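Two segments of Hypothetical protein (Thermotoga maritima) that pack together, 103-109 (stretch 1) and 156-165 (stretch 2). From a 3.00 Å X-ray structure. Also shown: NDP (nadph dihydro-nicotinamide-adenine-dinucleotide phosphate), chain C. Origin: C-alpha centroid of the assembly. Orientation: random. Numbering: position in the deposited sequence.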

ATOM      1  N   ALA A 103     -19.576   0.533 -24.395  1.00 39.53           N
ATOM      2  CA  ALA A 103     -18.543  -0.159 -23.639  1.00 37.05           C
ATOM      3  C   ALA A 103     -17.814   0.781 -22.679  1.00 34.73           C
ATOM      4  O   ALA A 103     -18.024   1.993 -22.696  1.00 32.60           O
ATOM      5  N   SER A 104     -16.951   0.200 -21.853  1.00 33.08           N
ATOM      6  CA  SER A 104     -16.195   0.950 -20.862  1.00 32.56           C
ATOM      7  C   SER A 104     -14.850   0.269 -20.583  1.00 29.73           C
ATOM      8  O   SER A 104     -14.825  -0.887 -20.156  1.00 28.93           O
ATOM      9  N   ILE A 105     -13.741   0.961 -20.850  1.00 27.98           N
ATOM     10  CA  ILE A 105     -12.412   0.390 -20.574  1.00 27.02           C
ATOM     11  C   ILE A 105     -11.638   1.248 -19.571  1.00 27.54           C
ATOM     12  O   ILE A 105     -11.336   2.425 -19.825  1.00 26.40           O
ATOM     13  N   HIS A 106     -11.319   0.634 -18.434  1.00 28.01           N
ATOM     14  CA  HIS A 106     -10.643   1.339 -17.357  1.00 28.86           C
ATOM     15  C   HIS A 106      -9.293   0.805 -16.904  1.00 28.59           C
ATOM     16  O   HIS A 106      -9.212  -0.251 -16.261  1.00 28.47           O
ATOM     17  N   PRO A 107      -8.214   1.548 -17.216  1.00 27.84           N
ATOM     18  CA  PRO A 107      -6.836   1.201 -16.861  1.00 30.26           C
ATOM     19  C   PRO A 107      -6.511   1.626 -15.424  1.00 31.97           C
ATOM     20  O   PRO A 107      -6.577   2.821 -15.094  1.00 32.35           O
ATOM     21  N   ASN A 108      -6.177   0.660 -14.568  1.00 32.57           N
ATOM     22  CA  ASN A 108      -5.848   0.994 -13.185  1.00 32.98           C
ATOM     23  C   ASN A 108      -4.410   1.465 -13.175  1.00 33.11           C
ATOM     24  O   ASN A 108      -3.482   0.678 -13.032  1.00 32.74           O
ATOM     25  N   PHE A 109      -4.236   2.766 -13.334  1.00 34.74           N
ATOM     26  CA  PHE A 109      -2.906   3.354 -13.377  1.00 36.26           C
ATOM     27  C   PHE A 109      -3.084   4.873 -13.385  1.00 38.08           C
ATOM     28  O   PHE A 109      -4.166   5.387 -13.693  1.00 39.19           O
ATOM     29  N   LYS A 156     -22.238  -3.104 -11.307  1.00 43.26           N
ATOM     30  CA  LYS A 156     -21.264  -3.393 -10.268  1.00 42.02           C
ATOM     31  C   LYS A 156     -20.001  -2.544 -10.408  1.00 40.23           C
ATOM     32  O   LYS A 156     -18.988  -2.808  -9.766  1.00 40.41           O
ATOM     33  N   LYS A 157     -20.066  -1.516 -11.238  1.00 40.15           N
ATOM     34  CA  LYS A 157     -18.916  -0.657 -11.461  1.00 39.93           C
ATOM     35  C   LYS A 157     -18.629   0.237 -10.257  1.00 39.93           C
ATOM     36  O   LYS A 157     -17.479   0.638 -10.038  1.00 39.21           O
ATOM     37  N   LYS A 158     -19.676   0.546  -9.483  1.00 40.40           N
ATOM     38  CA  LYS A 158     -19.543   1.368  -8.270  1.00 38.86           C
ATOM     39  C   LYS A 158     -18.780   0.593  -7.202  1.00 36.09           C
ATOM     40  O   LYS A 158     -18.017   1.172  -6.432  1.00 35.03           O
ATOM     41  N   ALA A 159     -19.004  -0.716  -7.148  1.00 34.10           N
ATOM     42  CA  ALA A 159     -18.296  -1.562  -6.198  1.00 33.64           C
ATOM     43  C   ALA A 159     -16.830  -1.529  -6.604  1.00 32.55           C
ATOM     44  O   ALA A 159     -15.949  -1.213  -5.799  1.00 33.87           O
ATOM     45  N   TYR A 160     -16.594  -1.854  -7.871  1.00 30.22           N
ATOM     46  CA  TYR A 160     -15.266  -1.875  -8.470  1.00 27.91           C
ATOM     47  C   TYR A 160     -14.481  -0.602  -8.151  1.00 27.52           C
ATOM     48  O   TYR A 160     -13.360  -0.660  -7.641  1.00 26.68           O
ATOM     49  N   HIS A 161     -15.073   0.549  -8.449  1.00 27.77           N
ATOM     50  CA  HIS A 161     -14.406   1.818  -8.175  1.00 27.34           C
ATOM     51  C   HIS A 161     -14.112   1.946  -6.677  1.00 26.25           C
ATOM     52  O   HIS A 161     -13.016   2.356  -6.283  1.00 25.37           O
ATOM     53  N   LEU A 162     -15.094   1.588  -5.848  1.00 26.05           N
ATOM     54  CA  LEU A 162     -14.934   1.647  -4.397  1.00 25.15           C
ATOM     55  C   LEU A 162     -13.586   0.997  -4.070  1.00 25.20           C
ATOM     56  O   LEU A 162     -12.716   1.611  -3.451  1.00 26.15           O
ATOM     57  N   ALA A 163     -13.421  -0.242  -4.527  1.00 23.96           N
ATOM     58  CA  ALA A 163     -12.203  -1.004  -4.308  1.00 23.49           C
ATOM     59  C   ALA A 163     -10.957  -0.191  -4.643  1.00 23.50           C
ATOM     60  O   ALA A 163     -10.037  -0.093  -3.833  1.00 24.88           O
ATOM     61  N   ALA A 164     -10.922   0.398  -5.832  1.00 23.16           N
ATOM     62  CA  ALA A 164      -9.755   1.176  -6.231  1.00 22.67           C
ATOM     63  C   ALA A 164      -9.471   2.283  -5.220  1.00 20.41           C
ATOM     64  O   ALA A 164      -8.315   2.557  -4.906  1.00 20.18           O
ATOM     65  N   VAL A 165     -10.531   2.903  -4.707  1.00 17.91           N
ATOM     66  CA  VAL A 165     -10.398   3.992  -3.737  1.00 17.28           C
ATOM     67  C   VAL A 165      -9.699   3.569  -2.444  1.00 15.49           C
ATOM     68  O   VAL A 165      -8.855   4.291  -1.903  1.00 15.16           O
TER

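A strand and a helix running nearly parallel, their N-to-C directions 10° apart, meet through a small contact made mainly by side chains, whose centre is a histidine–tyrosine hydrogen bond. The axes come no closer than 12.1 Å, so the backbones stay apart and mostly long side chains, Lys 157, Tyr 160 and His 106, span the gap; 236 Å² is buried in all, both sides summed. Side chains alternate along stretch 1: Ser 104, His 106 and Asn 108 direct their CA-to-CB bonds toward the helix, whereas Ile 105 and Pro 107 point away. From the helix, Lys 157, Tyr 160 and Ala 164 answer at spacings of three and four residues, which keeps them along one side. Tyr 160 (chi1 t, 165°) gives up the most surface, 63 Å². Its OH lies 2.7 Å from ND1 of His 106 (chi1 t), a hydrogen bond in which either group could be the donor. Each atom sits at the edge of the other's ring, near its plane, and the two ring planes are inclined at 82° with centroids 5.5 Å apart. Asn 108 (chi1 m) lies beside the same hydroxyl, its modelled OD1 3.4 Å from Tyr 160 OH, although the amide is probably turned over in the model. Farther along, the small CB of Ala 164 faces the Asn 108 side chain. At the other end Lys 157, with chi1 to chi3 all t and chi4 p, reaches across the gap: its CE comes within 3.2 Å of Ser 104 OG (chi1 t), and its NZ ends 4.2 Å from His 106 CB. The bound NADPH approaches the strand segment through its nicotinamide end: C6N is 3.6 Å from His 106 CD2, C5N is 3.4 Å from Pro 107 O, and O7N is 3.5 Å from Phe 109 O. His 106 thus touches both the cofactor and the helix tyrosine.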

ATOM      1  CB  ALA A 103     -17.541  -0.823 -24.589  1.00 38.00           C
ATOM      2  CB  SER A 104     -17.031   1.038 -19.571  1.00 33.71           C
ATOM      3  OG  SER A 104     -16.341   1.700 -18.525  1.00 36.61           O
ATOM      4  CB  ILE A 105     -11.542   0.173 -21.857  1.00 25.18           C
ATOM      5  CG1 ILE A 105     -10.200  -0.447 -21.438  1.00 24.29           C
ATOM      6  CG2 ILE A 105     -11.351   1.476 -22.620  1.00 22.53           C
ATOM      7  CD1 ILE A 105      -9.493  -1.262 -22.507  1.00 23.74           C
ATOM      8  CB  HIS A 106     -11.574   1.435 -16.141  1.00 29.46           C
ATOM      9  CG  HIS A 106     -10.969   2.173 -14.988  1.00 31.11           C
ATOM     10  ND1 HIS A 106     -10.262   1.541 -13.986  1.00 30.11           N
ATOM     11  CD2 HIS A 106     -10.883   3.500 -14.731  1.00 31.17           C
ATOM     12  CE1 HIS A 106      -9.766   2.447 -13.163  1.00 30.00           C
ATOM     13  NE2 HIS A 106     -10.127   3.643 -13.592  1.00 31.85           N
ATOM     14  CB  PRO A 107      -6.020   1.978 -17.887  1.00 28.08           C
ATOM     15  CG  PRO A 107      -6.799   3.228 -18.016  1.00 26.58           C
ATOM     16  CD  PRO A 107      -8.229   2.726 -18.100  1.00 27.49           C
ATOM     17  CB  ASN A 108      -6.023  -0.220 -12.258  1.00 33.56           C
ATOM     18  CG  ASN A 108      -7.476  -0.660 -12.128  1.00 31.80           C
ATOM     19  OD1 ASN A 108      -8.023  -1.318 -13.008  1.00 30.50           O
ATOM     20  ND2 ASN A 108      -8.101  -0.285 -11.026  1.00 31.20           N
ATOM     21  CB  PHE A 109      -2.194   2.883 -14.655  1.00 36.01           C
ATOM     22  CG  PHE A 109      -0.682   2.829 -14.550  1.00 35.79           C
ATOM     23  CD1 PHE A 109       0.095   3.962 -14.794  1.00 35.58           C
ATOM     24  CD2 PHE A 109      -0.028   1.622 -14.267  1.00 34.64           C
ATOM     25  CE1 PHE A 109       1.499   3.895 -14.761  1.00 33.78           C
ATOM     26  CE2 PHE A 109       1.368   1.546 -14.233  1.00 32.66           C
ATOM     27  CZ  PHE A 109       2.130   2.682 -14.483  1.00 32.52           C
ATOM     28  CB  LYS A 156     -20.889  -4.876 -10.304  1.00 41.95           C
ATOM     29  CG  LYS A 156     -21.999  -5.822  -9.895  1.00 41.34           C
ATOM     30  CD  LYS A 156     -22.517  -5.496  -8.517  1.00 41.38           C
ATOM     31  CE  LYS A 156     -23.319  -6.654  -7.983  1.00 42.94           C
ATOM     32  NZ  LYS A 156     -22.530  -7.939  -8.074  1.00 42.69           N
ATOM     33  CB  LYS A 157     -19.144   0.178 -12.721  1.00 40.32           C
ATOM     34  CG  LYS A 157     -17.878   0.752 -13.309  1.00 38.91           C
ATOM     35  CD  LYS A 157     -18.011   0.941 -14.801  1.00 37.40           C
ATOM     36  CE  LYS A 157     -16.710   1.444 -15.407  1.00 37.50           C
ATOM     37  NZ  LYS A 157     -15.569   0.591 -15.005  1.00 35.88           N
ATOM     38  CB  LYS A 158     -20.912   1.768  -7.717  1.00 41.67           C
ATOM     39  CG  LYS A 158     -21.569   2.913  -8.465  1.00 45.88           C
ATOM     40  CD  LYS A 158     -22.894   3.344  -7.838  1.00 48.20           C
ATOM     41  CE  LYS A 158     -23.938   2.228  -7.886  1.00 50.36           C
ATOM     42  NZ  LYS A 158     -25.310   2.695  -7.513  1.00 50.41           N
ATOM     43  CB  ALA A 159     -18.814  -2.982  -6.270  1.00 33.85           C
ATOM     44  CB  TYR A 160     -15.444  -2.030  -9.968  1.00 25.93           C
ATOM     45  CG  TYR A 160     -14.253  -1.728 -10.836  1.00 24.30           C
ATOM     46  CD1 TYR A 160     -13.373  -2.743 -11.232  1.00 24.13           C
ATOM     47  CD2 TYR A 160     -14.090  -0.458 -11.392  1.00 23.46           C
ATOM     48  CE1 TYR A 160     -12.371  -2.502 -12.187  1.00 23.40           C
ATOM     49  CE2 TYR A 160     -13.099  -0.205 -12.336  1.00 22.96           C
ATOM     50  CZ  TYR A 160     -12.249  -1.230 -12.735  1.00 23.68           C
ATOM     51  OH  TYR A 160     -11.320  -0.980 -13.716  1.00 25.32           O
ATOM     52  CB  HIS A 161     -15.267   2.999  -8.655  1.00 27.64           C
ATOM     53  CG  HIS A 161     -14.647   4.341  -8.402  1.00 29.66           C
ATOM     54  ND1 HIS A 161     -13.370   4.665  -8.818  1.00 30.59           N
ATOM     55  CD2 HIS A 161     -15.125   5.442  -7.770  1.00 29.80           C
ATOM     56  CE1 HIS A 161     -13.089   5.905  -8.453  1.00 30.34           C
ATOM     57  NE2 HIS A 161     -14.137   6.399  -7.815  1.00 30.45           N
ATOM     58  CB  LEU A 162     -16.065   0.875  -3.709  1.00 24.07           C
ATOM     59  CG  LEU A 162     -16.477   1.312  -2.298  1.00 24.51           C
ATOM     60  CD1 LEU A 162     -17.356   0.231  -1.692  1.00 22.40           C
ATOM     61  CD2 LEU A 162     -15.254   1.549  -1.424  1.00 23.65           C
ATOM     62  CB  ALA A 163     -12.236  -2.300  -5.147  1.00 21.22           C
ATOM     63  CB  ALA A 164      -9.952   1.768  -7.653  1.00 21.96           C
ATOM     64  CB  VAL A 165     -11.777   4.572  -3.370  1.00 17.78           C
ATOM     65  CG1 VAL A 165     -11.620   5.687  -2.355  1.00 17.67           C
ATOM     66  CG2 VAL A 165     -12.455   5.093  -4.607  1.00 20.66           C
TER
HETATM   67  PA  NDP C 301      -8.224  15.269 -18.584  1.00 46.08           P
HETATM   68  O1A NDP C 301      -6.801  15.146 -18.811  1.00 46.39           O
HETATM   69  O2A NDP C 301      -8.826  16.329 -17.691  1.00 43.42           O
HETATM   70  O5B NDP C 301      -8.924  15.352 -20.033  1.00 43.42           O
HETATM   71  C5B NDP C 301      -8.624  16.483 -20.824  1.00 43.11           C
HETATM   72  C4B NDP C 301      -9.429  16.293 -22.084  1.00 42.82           C
HETATM   73  O4B NDP C 301     -10.846  16.360 -21.678  1.00 41.43           O
HETATM   74  C3B NDP C 301      -9.217  17.370 -23.065  1.00 42.67           C
HETATM   75  O3B NDP C 301      -9.250  16.820 -24.375  1.00 44.49           O
HETATM   76  C2B NDP C 301     -10.289  18.339 -22.845  1.00 44.53           C
HETATM   77  O2B NDP C 301     -10.615  19.336 -23.823  1.00 48.36           O
HETATM   78  C1B NDP C 301     -11.409  17.459 -22.408  1.00 42.53           C
HETATM   79  N9A NDP C 301     -12.356  18.279 -21.579  1.00 42.56           N
HETATM   80  C8A NDP C 301     -12.165  18.807 -20.271  1.00 41.81           C
HETATM   81  N7A NDP C 301     -13.221  19.490 -19.874  1.00 42.98           N
HETATM   82  C5A NDP C 301     -14.126  19.448 -20.892  1.00 43.65           C
HETATM   83  C6A NDP C 301     -15.452  19.978 -21.089  1.00 44.92           C
HETATM   84  N6A NDP C 301     -16.031  20.717 -20.127  1.00 45.17           N
HETATM   85  N1A NDP C 301     -16.116  19.739 -22.280  1.00 44.49           N
HETATM   86  C2A NDP C 301     -15.523  18.983 -23.267  1.00 43.17           C
HETATM   87  N3A NDP C 301     -14.279  18.436 -23.174  1.00 42.19           N
HETATM   88  C4A NDP C 301     -13.628  18.699 -21.949  1.00 43.24           C
HETATM   89  O3  NDP C 301      -8.820  13.893 -18.176  1.00 45.23           O
HETATM   90  PN  NDP C 301      -8.998  12.639 -17.120  1.00 45.23           P
HETATM   91  O1N NDP C 301      -9.510  13.524 -16.069  1.00 45.46           O
HETATM   92  O2N NDP C 301      -7.577  12.154 -17.125  1.00 43.24           O
HETATM   93  O5D NDP C 301      -9.927  11.396 -17.436  1.00 43.09           O
HETATM   94  C5D NDP C 301     -10.717  11.295 -18.654  1.00 38.62           C
HETATM   95  C4D NDP C 301     -11.460   9.927 -18.576  1.00 38.58           C
HETATM   96  O4D NDP C 301     -10.490   8.891 -18.378  1.00 39.71           O
HETATM   97  C3D NDP C 301     -12.442   9.815 -17.407  1.00 38.70           C
HETATM   98  O3D NDP C 301     -13.618   9.148 -17.873  1.00 35.53           O
HETATM   99  C2D NDP C 301     -11.674   9.075 -16.324  1.00 40.16           C
HETATM  100  O2D NDP C 301     -12.555   8.454 -15.400  1.00 43.84           O
HETATM  101  C1D NDP C 301     -10.789   8.116 -17.204  1.00 41.52           C
HETATM  102  N1N NDP C 301      -9.496   7.678 -16.540  1.00 43.32           N
HETATM  103  C2N NDP C 301      -8.497   8.661 -16.172  1.00 43.59           C
HETATM  104  C3N NDP C 301      -7.272   8.140 -15.530  1.00 44.18           C
HETATM  105  C7N NDP C 301      -6.197   9.057 -15.117  1.00 46.54           C
HETATM  106  O7N NDP C 301      -5.142   8.672 -14.540  1.00 47.36           O
HETATM  107  N7N NDP C 301      -6.308  10.398 -15.346  1.00 48.02           N
HETATM  108  C4N NDP C 301      -7.158   6.736 -15.316  1.00 42.97           C
HETATM  109  C5N NDP C 301      -8.127   5.820 -15.675  1.00 44.15           C
HETATM  110  C6N NDP C 301      -9.298   6.284 -16.286  1.00 43.68           C
HETATM  111  P2B NDP C 301      -9.933  19.535 -25.192  1.00 51.27           P
HETATM  112  O1X NDP C 301     -10.661  20.700 -25.706  1.00 52.61           O
HETATM  113  O2X NDP C 301     -10.145  18.333 -26.036  1.00 50.93           O
HETATM  114  O3X NDP C 301      -8.447  19.824 -25.019  1.00 50.87           O